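Local coordinates for protein tripeptidase (Staphylococcus aureus subsp. aureus, PDB 3RZA) that probably hydrolyses tripeptides, as a metal-dependent peptidase of the M20 family with bound zinc and calcium ions, at residues L138-V143 with S382-I387; A189-T194 with I374-L379; A229-R234 with T286-T291. One frame throughout, in Å; residues are numbered along the deposited sequence.

Contact 1: L138-V143 with S382-I387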
loop_
_atom_site.group_PDB
_atom_site.type_symbol
_atom_site.label_atom_id
_atom_site.label_comp_id
_atom_site.label_asym_id
_atom_site.label_seq_id
_atom_site.Cartn_x
_atom_site.Cartn_y
_atom_site.Cartn_z
ATOM N N LEU A 138 -10.313 30.389 -30.661
ATOM C CA LEU A 138 -9.723 31.728 -30.873
ATOM C C LEU A 138 -9.552 32.044 -32.364
ATOM O O LEU A 138 -9.894 33.133 -32.807
ATOM C CB LEU A 138 -8.386 31.865 -30.126
ATOM C CG LEU A 138 -8.509 31.832 -28.586
ATOM C CD1 LEU A 138 -7.179 31.505 -27.909
ATOM C CD2 LEU A 138 -9.041 33.123 -28.071
ATOM N N GLU A 139 -9.049 31.072 -33.122
ATOM C CA GLU A 139 -8.914 31.202 -34.564
ATOM C C GLU A 139 -10.260 31.441 -35.245
ATOM O O GLU A 139 -10.367 32.327 -36.080
ATOM C CB GLU A 139 -8.245 29.939 -35.158
ATOM C CG GLU A 139 -8.167 29.889 -36.704
ATOM C CD GLU A 139 -7.377 31.050 -37.305
ATOM O OE1 GLU A 139 -6.451 31.578 -36.636
ATOM O OE2 GLU A 139 -7.670 31.427 -38.456
ATOM N N VAL A 140 -11.264 30.640 -34.911
ATOM C CA VAL A 140 -12.615 30.813 -35.488
ATOM C C VAL A 140 -13.172 32.224 -35.236
ATOM O O VAL A 140 -13.697 32.859 -36.164
ATOM C CB VAL A 140 -13.623 29.710 -34.987
ATOM C CG1 VAL A 140 -15.086 30.098 -35.283
ATOM C CG2 VAL A 140 -13.302 28.392 -35.625
ATOM N N LEU A 141 -13.002 32.725 -34.007
ATOM C CA LEU A 141 -13.442 34.092 -33.668
ATOM C C LEU A 141 -12.733 35.121 -34.523
ATOM O O LEU A 141 -13.382 36.034 -35.039
ATOM C CB LEU A 141 -13.235 34.414 -32.170
ATOM C CG LEU A 141 -14.295 33.851 -31.230
ATOM C CD1 LEU A 141 -13.833 33.933 -29.791
ATOM C CD2 LEU A 141 -15.671 34.578 -31.417
ATOM N N GLN A 142 -11.423 34.928 -34.714
ATOM C CA GLN A 142 -10.626 35.839 -35.539
ATOM C C GLN A 142 -11.034 35.800 -37.022
ATOM O O GLN A 142 -11.044 36.823 -37.659
ATOM C CB GLN A 142 -9.120 35.569 -35.377
ATOM C CG GLN A 142 -8.246 36.724 -35.858
ATOM C CD GLN A 142 -6.908 36.826 -35.111
ATOM O OE1 GLN A 142 -6.670 36.125 -34.126
ATOM N NE2 GLN A 142 -6.034 37.697 -35.594
ATOM N N VAL A 143 -11.388 34.615 -37.553
ATOM C CA VAL A 143 -11.927 34.493 -38.938
ATOM C C VAL A 143 -13.303 35.167 -39.082
ATOM O O VAL A 143 -13.574 35.827 -40.078
ATOM C CB VAL A 143 -12.036 32.997 -39.395
ATOM C CG1 VAL A 143 -12.790 32.864 -40.736
ATOM C CG2 VAL A 143 -10.663 32.366 -39.511
ATOM N N SER A 382 -11.894 24.393 -38.661
ATOM C CA SER A 382 -12.842 24.445 -39.799
ATOM C C SER A 382 -14.232 23.913 -39.419
ATOM O O SER A 382 -15.235 24.484 -39.849
ATOM C CB SER A 382 -12.286 23.680 -40.990
ATOM O OG SER A 382 -11.060 24.261 -41.381
ATOM N N GLN A 383 -14.278 22.859 -38.575
ATOM C CA GLN A 383 -15.554 22.285 -38.124
ATOM C C GLN A 383 -16.321 23.222 -37.197
ATOM O O GLN A 383 -17.497 23.413 -37.385
ATOM C CB GLN A 383 -15.371 20.949 -37.420
ATOM C CG GLN A 383 -16.686 20.139 -37.334
ATOM C CD GLN A 383 -16.640 18.990 -36.381
ATOM O OE1 GLN A 383 -15.658 18.793 -35.638
ATOM N NE2 GLN A 383 -17.723 18.204 -36.379
ATOM N N VAL A 384 -15.655 23.781 -36.195
ATOM C CA VAL A 384 -16.296 24.768 -35.309
ATOM C C VAL A 384 -16.862 25.960 -36.129
ATOM O O VAL A 384 -17.997 26.406 -35.867
ATOM C CB VAL A 384 -15.345 25.302 -34.226
ATOM C CG1 VAL A 384 -16.047 26.354 -33.371
ATOM C CG2 VAL A 384 -14.794 24.153 -33.334
ATOM N N LEU A 385 -16.095 26.441 -37.125
ATOM C CA LEU A 385 -16.576 27.497 -38.018
ATOM C C LEU A 385 -17.837 27.055 -38.808
ATOM O O LEU A 385 -18.774 27.832 -38.965
ATOM C CB LEU A 385 -15.473 27.953 -38.992
ATOM C CG LEU A 385 -15.897 29.011 -40.033
ATOM C CD1 LEU A 385 -16.466 30.260 -39.320
ATOM C CD2 LEU A 385 -14.745 29.359 -40.926
ATOM N N GLU A 386 -17.822 25.819 -39.314
ATOM C CA GLU A 386 -18.925 25.290 -40.097
ATOM C C GLU A 386 -20.190 25.147 -39.252
ATOM O O GLU A 386 -21.278 25.482 -39.720
ATOM C CB GLU A 386 -18.528 23.951 -40.705
ATOM C CG GLU A 386 -19.459 23.418 -41.752
ATOM C CD GLU A 386 -19.546 24.273 -43.008
ATOM O OE1 GLU A 386 -18.597 25.024 -43.324
ATOM O OE2 GLU A 386 -20.578 24.180 -43.683
ATOM N N ILE A 387 -20.033 24.693 -38.006
ATOM C CA ILE A 387 -21.158 24.581 -37.042
ATOM C C ILE A 387 -21.824 25.933 -36.768
ATOM O O ILE A 387 -23.046 26.021 -36.753
ATOM C CB ILE A 387 -20.690 23.939 -35.683
ATOM C CG1 ILE A 387 -20.411 22.450 -35.874
ATOM C CG2 ILE A 387 -21.732 24.177 -34.562
ATOM C CD1 ILE A 387 -19.735 21.774 -34.699
#
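Val-140 and Leu-385 mark the place where helix 128-147 and helix 374-393 come together, their CA atoms 5.8 Å apart. The two short helical segments, 138-143 and 382-387, run in broadly the same direction with a signed crossing angle of -52°, and their axes approach to 9.2 Å. That spacing suits an interface filled by valine and leucine, with no bulkier side chain wedged between the backbones. Val-140 has the largest share, followed by Leu-385. Its CG1 lies anti to the backbone N (chi1 165°), which leaves CG2 of Val-140 beside that N and facing the other helix, where it reaches the peptide between Val-384 and Leu-385. There CG2 of Val-140 lies 3.7 Å from the backbone N of Leu-385 and 4.0 Å from CB of Val-384, so one methyl touches both residues at their junction. The other methyl of Val-140, CG1, rests near CA of Leu-385. One turn on, the second touch is made by branch ends: CG1 of Val-143 meets CD2 of Leu-385 at 4.0 Å, the two side chains standing at about a right angle. The flanks of the pair belong to other helices. Leu-138 and Glu-139 lean on helix 23-34, where the carboxylate of Glu-139 forms a salt bridge with Arg-25, while Gln-383 and Ile-387 pack on helix 318-329. All four touching residues are buried. The contact is thus apolar, held by van der Waals packing and burial of hydrocarbon: methyls pack on backbone at Val-140 and on a leucine methyl at Val-143. Gln-383 and Glu-386 bond to Ser-326 and Asn-329 outside it. The fit probably depends on shape, since no hydrogen bond or charge pair crosses the contact.

Contact 2: A189-T194 with I374-L379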
loop_
_atom_site.group_PDB
_atom_site.type_symbol
_atom_site.label_atom_id
_atom_site.label_comp_id
_atom_site.label_asym_id
_atom_site.label_seq_id
_atom_site.Cartn_x
_atom_site.Cartn_y
_atom_site.Cartn_z
ATOM N N ALA A 189 -11.566 11.355 -29.695
ATOM C CA ALA A 189 -12.129 10.736 -30.884
ATOM C C ALA A 189 -11.646 11.547 -32.081
ATOM O O ALA A 189 -11.213 12.680 -31.938
ATOM C CB ALA A 189 -13.681 10.704 -30.829
ATOM N N ASP A 190 -11.702 10.941 -33.251
ATOM C CA ASP A 190 -11.300 11.608 -34.482
ATOM C C ASP A 190 -12.150 12.879 -34.692
ATOM O O ASP A 190 -13.348 12.916 -34.314
ATOM C CB ASP A 190 -11.490 10.676 -35.691
ATOM C CG ASP A 190 -10.629 9.389 -35.631
ATOM O OD1 ASP A 190 -9.671 9.282 -34.819
ATOM O OD2 ASP A 190 -10.943 8.473 -36.414
ATOM N N VAL A 191 -11.557 13.902 -35.304
ATOM C CA VAL A 191 -12.335 15.088 -35.698
ATOM C C VAL A 191 -13.446 14.678 -36.709
ATOM O O VAL A 191 -13.191 13.912 -37.651
ATOM C CB VAL A 191 -11.456 16.219 -36.261
ATOM C CG1 VAL A 191 -12.300 17.466 -36.584
ATOM C CG2 VAL A 191 -10.335 16.586 -35.254
ATOM N N GLY A 192 -14.683 15.118 -36.431
ATOM C CA GLY A 192 -15.870 14.735 -37.203
ATOM C C GLY A 192 -16.626 13.552 -36.596
ATOM O O GLY A 192 -17.648 13.130 -37.137
ATOM N N THR A 193 -16.113 13.005 -35.485
ATOM C CA THR A 193 -16.865 12.089 -34.619
ATOM C C THR A 193 -17.423 12.862 -33.432
ATOM O O THR A 193 -16.732 13.716 -32.874
ATOM C CB THR A 193 -15.962 10.940 -34.147
ATOM O OG1 THR A 193 -15.534 10.215 -35.310
ATOM C CG2 THR A 193 -16.704 9.998 -33.185
ATOM N N THR A 194 -18.688 12.579 -33.076
ATOM C CA THR A 194 -19.414 13.294 -32.006
ATOM C C THR A 194 -19.809 12.287 -30.937
ATOM O O THR A 194 -20.424 11.279 -31.246
ATOM C CB THR A 194 -20.712 13.966 -32.564
ATOM O OG1 THR A 194 -20.371 14.777 -33.678
ATOM C CG2 THR A 194 -21.399 14.827 -31.514
ATOM N N ILE A 374 -1.454 18.050 -36.861
ATOM C CA ILE A 374 -1.710 19.386 -37.428
ATOM C C ILE A 374 -2.969 19.342 -38.315
ATOM O O ILE A 374 -3.789 20.242 -38.250
ATOM C CB ILE A 374 -0.471 19.940 -38.246
ATOM C CG1 ILE A 374 0.737 20.211 -37.337
ATOM C CG2 ILE A 374 -0.815 21.235 -38.999
ATOM C CD1 ILE A 374 2.123 20.208 -38.122
ATOM N N LYS A 375 -3.133 18.273 -39.097
ATOM C CA LYS A 375 -4.315 18.131 -39.962
ATOM C C LYS A 375 -5.623 18.122 -39.132
ATOM O O LYS A 375 -6.619 18.724 -39.540
ATOM C CB LYS A 375 -4.214 16.880 -40.845
ATOM C CG LYS A 375 -5.406 16.671 -41.813
ATOM C CD LYS A 375 -5.180 15.506 -42.719
ATOM C CE LYS A 375 -6.327 15.343 -43.674
ATOM N NZ LYS A 375 -6.140 14.127 -44.532
ATOM N N SER A 376 -5.594 17.484 -37.968
ATOM C CA SER A 376 -6.771 17.483 -37.042
ATOM C C SER A 376 -7.091 18.865 -36.441
ATOM O O SER A 376 -8.264 19.247 -36.323
ATOM C CB SER A 376 -6.581 16.449 -35.927
ATOM O OG SER A 376 -6.576 15.136 -36.463
ATOM N N LEU A 377 -6.043 19.610 -36.089
ATOM C CA LEU A 377 -6.206 20.956 -35.583
ATOM C C LEU A 377 -6.868 21.851 -36.635
ATOM O O LEU A 377 -7.772 22.577 -36.316
ATOM C CB LEU A 377 -4.852 21.531 -35.166
ATOM C CG LEU A 377 -4.791 22.900 -34.514
ATOM C CD1 LEU A 377 -5.402 22.878 -33.124
ATOM C CD2 LEU A 377 -3.329 23.355 -34.471
ATOM N N ASN A 378 -6.382 21.776 -37.869
ATOM C CA ASN A 378 -6.985 22.501 -39.016
ATOM C C ASN A 378 -8.446 22.123 -39.240
ATOM O O ASN A 378 -9.308 22.997 -39.327
ATOM C CB ASN A 378 -6.173 22.254 -40.297
ATOM C CG ASN A 378 -4.755 22.830 -40.230
ATOM O OD1 ASN A 378 -4.479 23.759 -39.454
ATOM N ND2 ASN A 378 -3.839 22.266 -41.045
ATOM N N LEU A 379 -8.725 20.819 -39.297
ATOM C CA LEU A 379 -10.108 20.333 -39.466
ATOM C C LEU A 379 -11.051 20.727 -38.329
ATOM O O LEU A 379 -12.227 20.996 -38.593
ATOM C CB LEU A 379 -10.149 18.785 -39.669
ATOM C CG LEU A 379 -9.617 18.259 -41.014
ATOM C CD1 LEU A 379 -9.482 16.745 -40.939
ATOM C CD2 LEU A 379 -10.513 18.676 -42.224
#
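Val-191 points its CB toward helix 374-393 and spreads two methyl groups over it, one for each of the residues it touches. CG2 settles by Ser-376, 3.8 Å from the CB of that serine and 3.5 Å from its backbone O. CG1 goes to Leu-379, one helical turn further on, and lies 4.0 Å from the leucine CB, with the carbonyl carbon of the same residue about as near. The valine and leucine side chains meet at a slant, and it is the base of the leucine, not its branched end, that receives the methyl. With CG1 opposite the backbone N across the CA-CB bond (chi1 -177°), the fork of Val-191 sets one methyl on Ser-376 and the other on Leu-379. The valine is presented by a type II beta turn from Asp-190 to Thr-193, closed by the bond from Thr-193 N to Asp-190 O at 3.0 Å; Val-191 occupies the second position of the turn and Gly-192 the third, with the positive phi (95°) usual there. This turn lies in the loop leading from strand 186-187 to strand 194-209, close in sequence to the zinc ligand Asp-186. Leu-332 touches both Val-191 and Leu-379, adding a third apolar member from a neighbouring loop. No hydrogen bond joins the two segments, and the touching residues are only partly buried. A hydrocarbon fork set against the first turns of a helix, one methyl packing against the carbonyl O of Ser-376, implies modest van der Waals adhesion: between these two segments, apolar packing without directional bonds.

Contact 3: A229-R234 with T286-T291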
loop_
_atom_site.group_PDB
_atom_site.type_symbol
_atom_site.label_atom_id
_atom_site.label_comp_id
_atom_site.label_asym_id
_atom_site.label_seq_id
_atom_site.Cartn_x
_atom_site.Cartn_y
_atom_site.Cartn_z
ATOM N N ALA A 229 -9.937 -9.676 -0.186
ATOM C CA ALA A 229 -9.700 -10.573 -1.329
ATOM C C ALA A 229 -10.907 -11.449 -1.642
ATOM O O ALA A 229 -11.294 -11.577 -2.806
ATOM C CB ALA A 229 -8.477 -11.442 -1.096
ATOM N N LYS A 230 -11.502 -12.039 -0.612
ATOM C CA LYS A 230 -12.696 -12.844 -0.803
ATOM C C LYS A 230 -13.860 -12.005 -1.340
ATOM O O LYS A 230 -14.518 -12.435 -2.290
ATOM C CB LYS A 230 -13.085 -13.602 0.480
ATOM C CG LYS A 230 -12.214 -14.814 0.723
ATOM C CD LYS A 230 -12.516 -15.484 2.050
ATOM C CE LYS A 230 -11.800 -16.830 2.148
ATOM N NZ LYS A 230 -12.120 -17.584 3.371
ATOM N N ALA A 231 -14.055 -10.787 -0.799
ATOM C CA ALA A 231 -15.123 -9.886 -1.283
ATOM C C ALA A 231 -14.994 -9.598 -2.791
ATOM O O ALA A 231 -15.962 -9.767 -3.541
ATOM C CB ALA A 231 -15.145 -8.598 -0.500
ATOM N N ILE A 232 -13.772 -9.262 -3.211
ATOM C CA ILE A 232 -13.420 -9.018 -4.615
ATOM C C ILE A 232 -13.663 -10.234 -5.522
ATOM O O ILE A 232 -14.174 -10.061 -6.645
ATOM C CB ILE A 232 -11.944 -8.553 -4.768
ATOM C CG1 ILE A 232 -11.756 -7.146 -4.221
ATOM C CG2 ILE A 232 -11.498 -8.593 -6.231
ATOM C CD1 ILE A 232 -10.246 -6.743 -4.160
ATOM N N SER A 233 -13.355 -11.441 -5.037
ATOM C CA SER A 233 -13.618 -12.687 -5.804
ATOM C C SER A 233 -15.114 -12.986 -5.976
ATOM O O SER A 233 -15.516 -13.608 -6.954
ATOM C CB SER A 233 -12.921 -13.896 -5.157
ATOM O OG SER A 233 -13.393 -15.132 -5.698
ATOM N N ARG A 234 -15.938 -12.540 -5.017
ATOM C CA ARG A 234 -17.402 -12.709 -5.099
ATOM C C ARG A 234 -18.110 -11.706 -6.030
ATOM O O ARG A 234 -19.255 -11.906 -6.353
ATOM C CB ARG A 234 -18.033 -12.595 -3.706
ATOM C CG ARG A 234 -17.549 -13.613 -2.717
ATOM C CD ARG A 234 -18.172 -13.366 -1.367
ATOM N NE ARG A 234 -17.661 -14.291 -0.351
ATOM C CZ ARG A 234 -18.256 -14.577 0.819
ATOM N NH1 ARG A 234 -19.384 -13.974 1.198
ATOM N NH2 ARG A 234 -17.692 -15.464 1.640
ATOM N N THR A 286 -21.208 -2.727 -2.575
ATOM C CA THR A 286 -21.493 -2.412 -1.161
ATOM C C THR A 286 -21.970 -3.635 -0.372
ATOM O O THR A 286 -21.346 -4.017 0.641
ATOM C CB THR A 286 -22.563 -1.306 -1.079
ATOM O OG1 THR A 286 -22.100 -0.167 -1.806
ATOM C CG2 THR A 286 -22.904 -0.932 0.393
ATOM N N ASP A 287 -23.017 -4.282 -0.860
ATOM C CA ASP A 287 -23.567 -5.478 -0.180
ATOM C C ASP A 287 -22.569 -6.621 -0.045
ATOM O O ASP A 287 -22.508 -7.247 1.018
ATOM C CB ASP A 287 -24.839 -5.998 -0.874
ATOM C CG ASP A 287 -26.048 -5.059 -0.705
ATOM O OD1 ASP A 287 -26.043 -4.188 0.187
ATOM O OD2 ASP A 287 -27.017 -5.202 -1.472
ATOM N N VAL A 288 -21.766 -6.859 -1.088
ATOM C CA VAL A 288 -20.768 -7.932 -1.048
ATOM C C VAL A 288 -19.642 -7.643 -0.035
ATOM O O VAL A 288 -19.277 -8.527 0.743
ATOM C CB VAL A 288 -20.213 -8.275 -2.464
ATOM C CG1 VAL A 288 -19.014 -9.165 -2.362
ATOM C CG2 VAL A 288 -21.316 -8.981 -3.290
ATOM N N PHE A 289 -19.145 -6.406 -0.001
ATOM C CA PHE A 289 -18.181 -5.994 1.040
ATOM C C PHE A 289 -18.722 -6.166 2.466
ATOM O O PHE A 289 -18.076 -6.795 3.299
ATOM C CB PHE A 289 -17.746 -4.517 0.853
ATOM C CG PHE A 289 -16.720 -4.300 -0.229
ATOM C CD1 PHE A 289 -15.542 -5.046 -0.264
ATOM C CD2 PHE A 289 -16.918 -3.321 -1.201
ATOM C CE1 PHE A 289 -14.582 -4.839 -1.244
ATOM C CE2 PHE A 289 -15.952 -3.092 -2.184
ATOM C CZ PHE A 289 -14.774 -3.872 -2.206
ATOM N N GLU A 290 -19.920 -5.632 2.713
ATOM C CA GLU A 290 -20.537 -5.648 4.033
ATOM C C GLU A 290 -20.853 -7.066 4.528
ATOM O O GLU A 290 -20.424 -7.448 5.635
ATOM C CB GLU A 290 -21.784 -4.769 4.043
ATOM C CG GLU A 290 -21.436 -3.254 3.912
ATOM C CD GLU A 290 -22.670 -2.326 3.893
ATOM O OE1 GLU A 290 -23.786 -2.815 3.602
ATOM O OE2 GLU A 290 -22.514 -1.096 4.143
ATOM N N THR A 291 -21.493 -7.871 3.673
ATOM C CA THR A 291 -21.874 -9.237 4.038
ATOM C C THR A 291 -20.668 -10.175 4.149
ATOM O O THR A 291 -20.660 -11.021 5.028
ATOM C CB THR A 291 -22.919 -9.844 3.068
ATOM O OG1 THR A 291 -22.391 -9.840 1.747
ATOM C CG2 THR A 291 -24.182 -9.062 3.085
#
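Two helices lying on one face of a beta-sheet, 224-234 and 275-295, meet in this contact through Ala-231 and Phe-289, whose CA atoms are 5.5 Å apart. Their segments run roughly antiparallel, with 144° between the N-to-C directions and a closest axial approach of 9.0 Å; the small alanine leaves room for the phenylalanine ring beside it. CB of Ala-231 lies 3.6 Å from CD1 of Phe-289, with CE1 next, so it meets one side of the ring at an oblique inclination. The phenylalanine leaves its own helix pointing away from the other, but chi1 of -78° and the turn of the ring bring that CD1-CE1 side back to the alanine. Beyond the alanine the ring is received by the sheet, touching Ala-206 and Ile-208 of strand 194-209 and Ala-300 and Val-302 of strand 299-312. Val-288 makes the other half of the joint. Its CG1 reaches the backbone O of Ala-231 at 3.3 Å, and also lies 3.8 Å from CB of Arg-234. From there the arginine runs extended from CG to NE, and its guanidinium forms a salt bridge with Glu-295, further along helix 275-295, tying the outer edge of the joint by charge. On that same helix Thr-291 turns its hydroxyl back to Asp-287 O at 2.7 Å, and this carbonyl also accepts the Thr-291 backbone N-H from the opposite face of its plane. On the first helix, Ala-229 and Ile-232 pack against the second subunit. A pair of antiparallel helices covering a sheet, with one of them lying at the subunit interface, is the layout of the lid, or dimerisation, domain found in dimeric M20 peptidases.

From the N terminus, the chain enters contact 1 at 138-143 and contact 2 at 189-194, then passes through 229-234 and 286-291, which close contact 3 as the shortest loop. Residues 374-379 then complete contact 2 and 382-387 contact 1, so the loops sit one within another, contact 3 innermost, and none cross. Contact 1 ties helix 128-147 to helix 374-393, and contact 2 ties the loop before strand 194-209 to the start of that same helix; their centres are 13 Å apart, and Gln-383 touches Val-191. Contact 3 lies on the opposite side of the chain's centre from the other two and joins helices 224-234 and 275-295 of what is probably the lid domain.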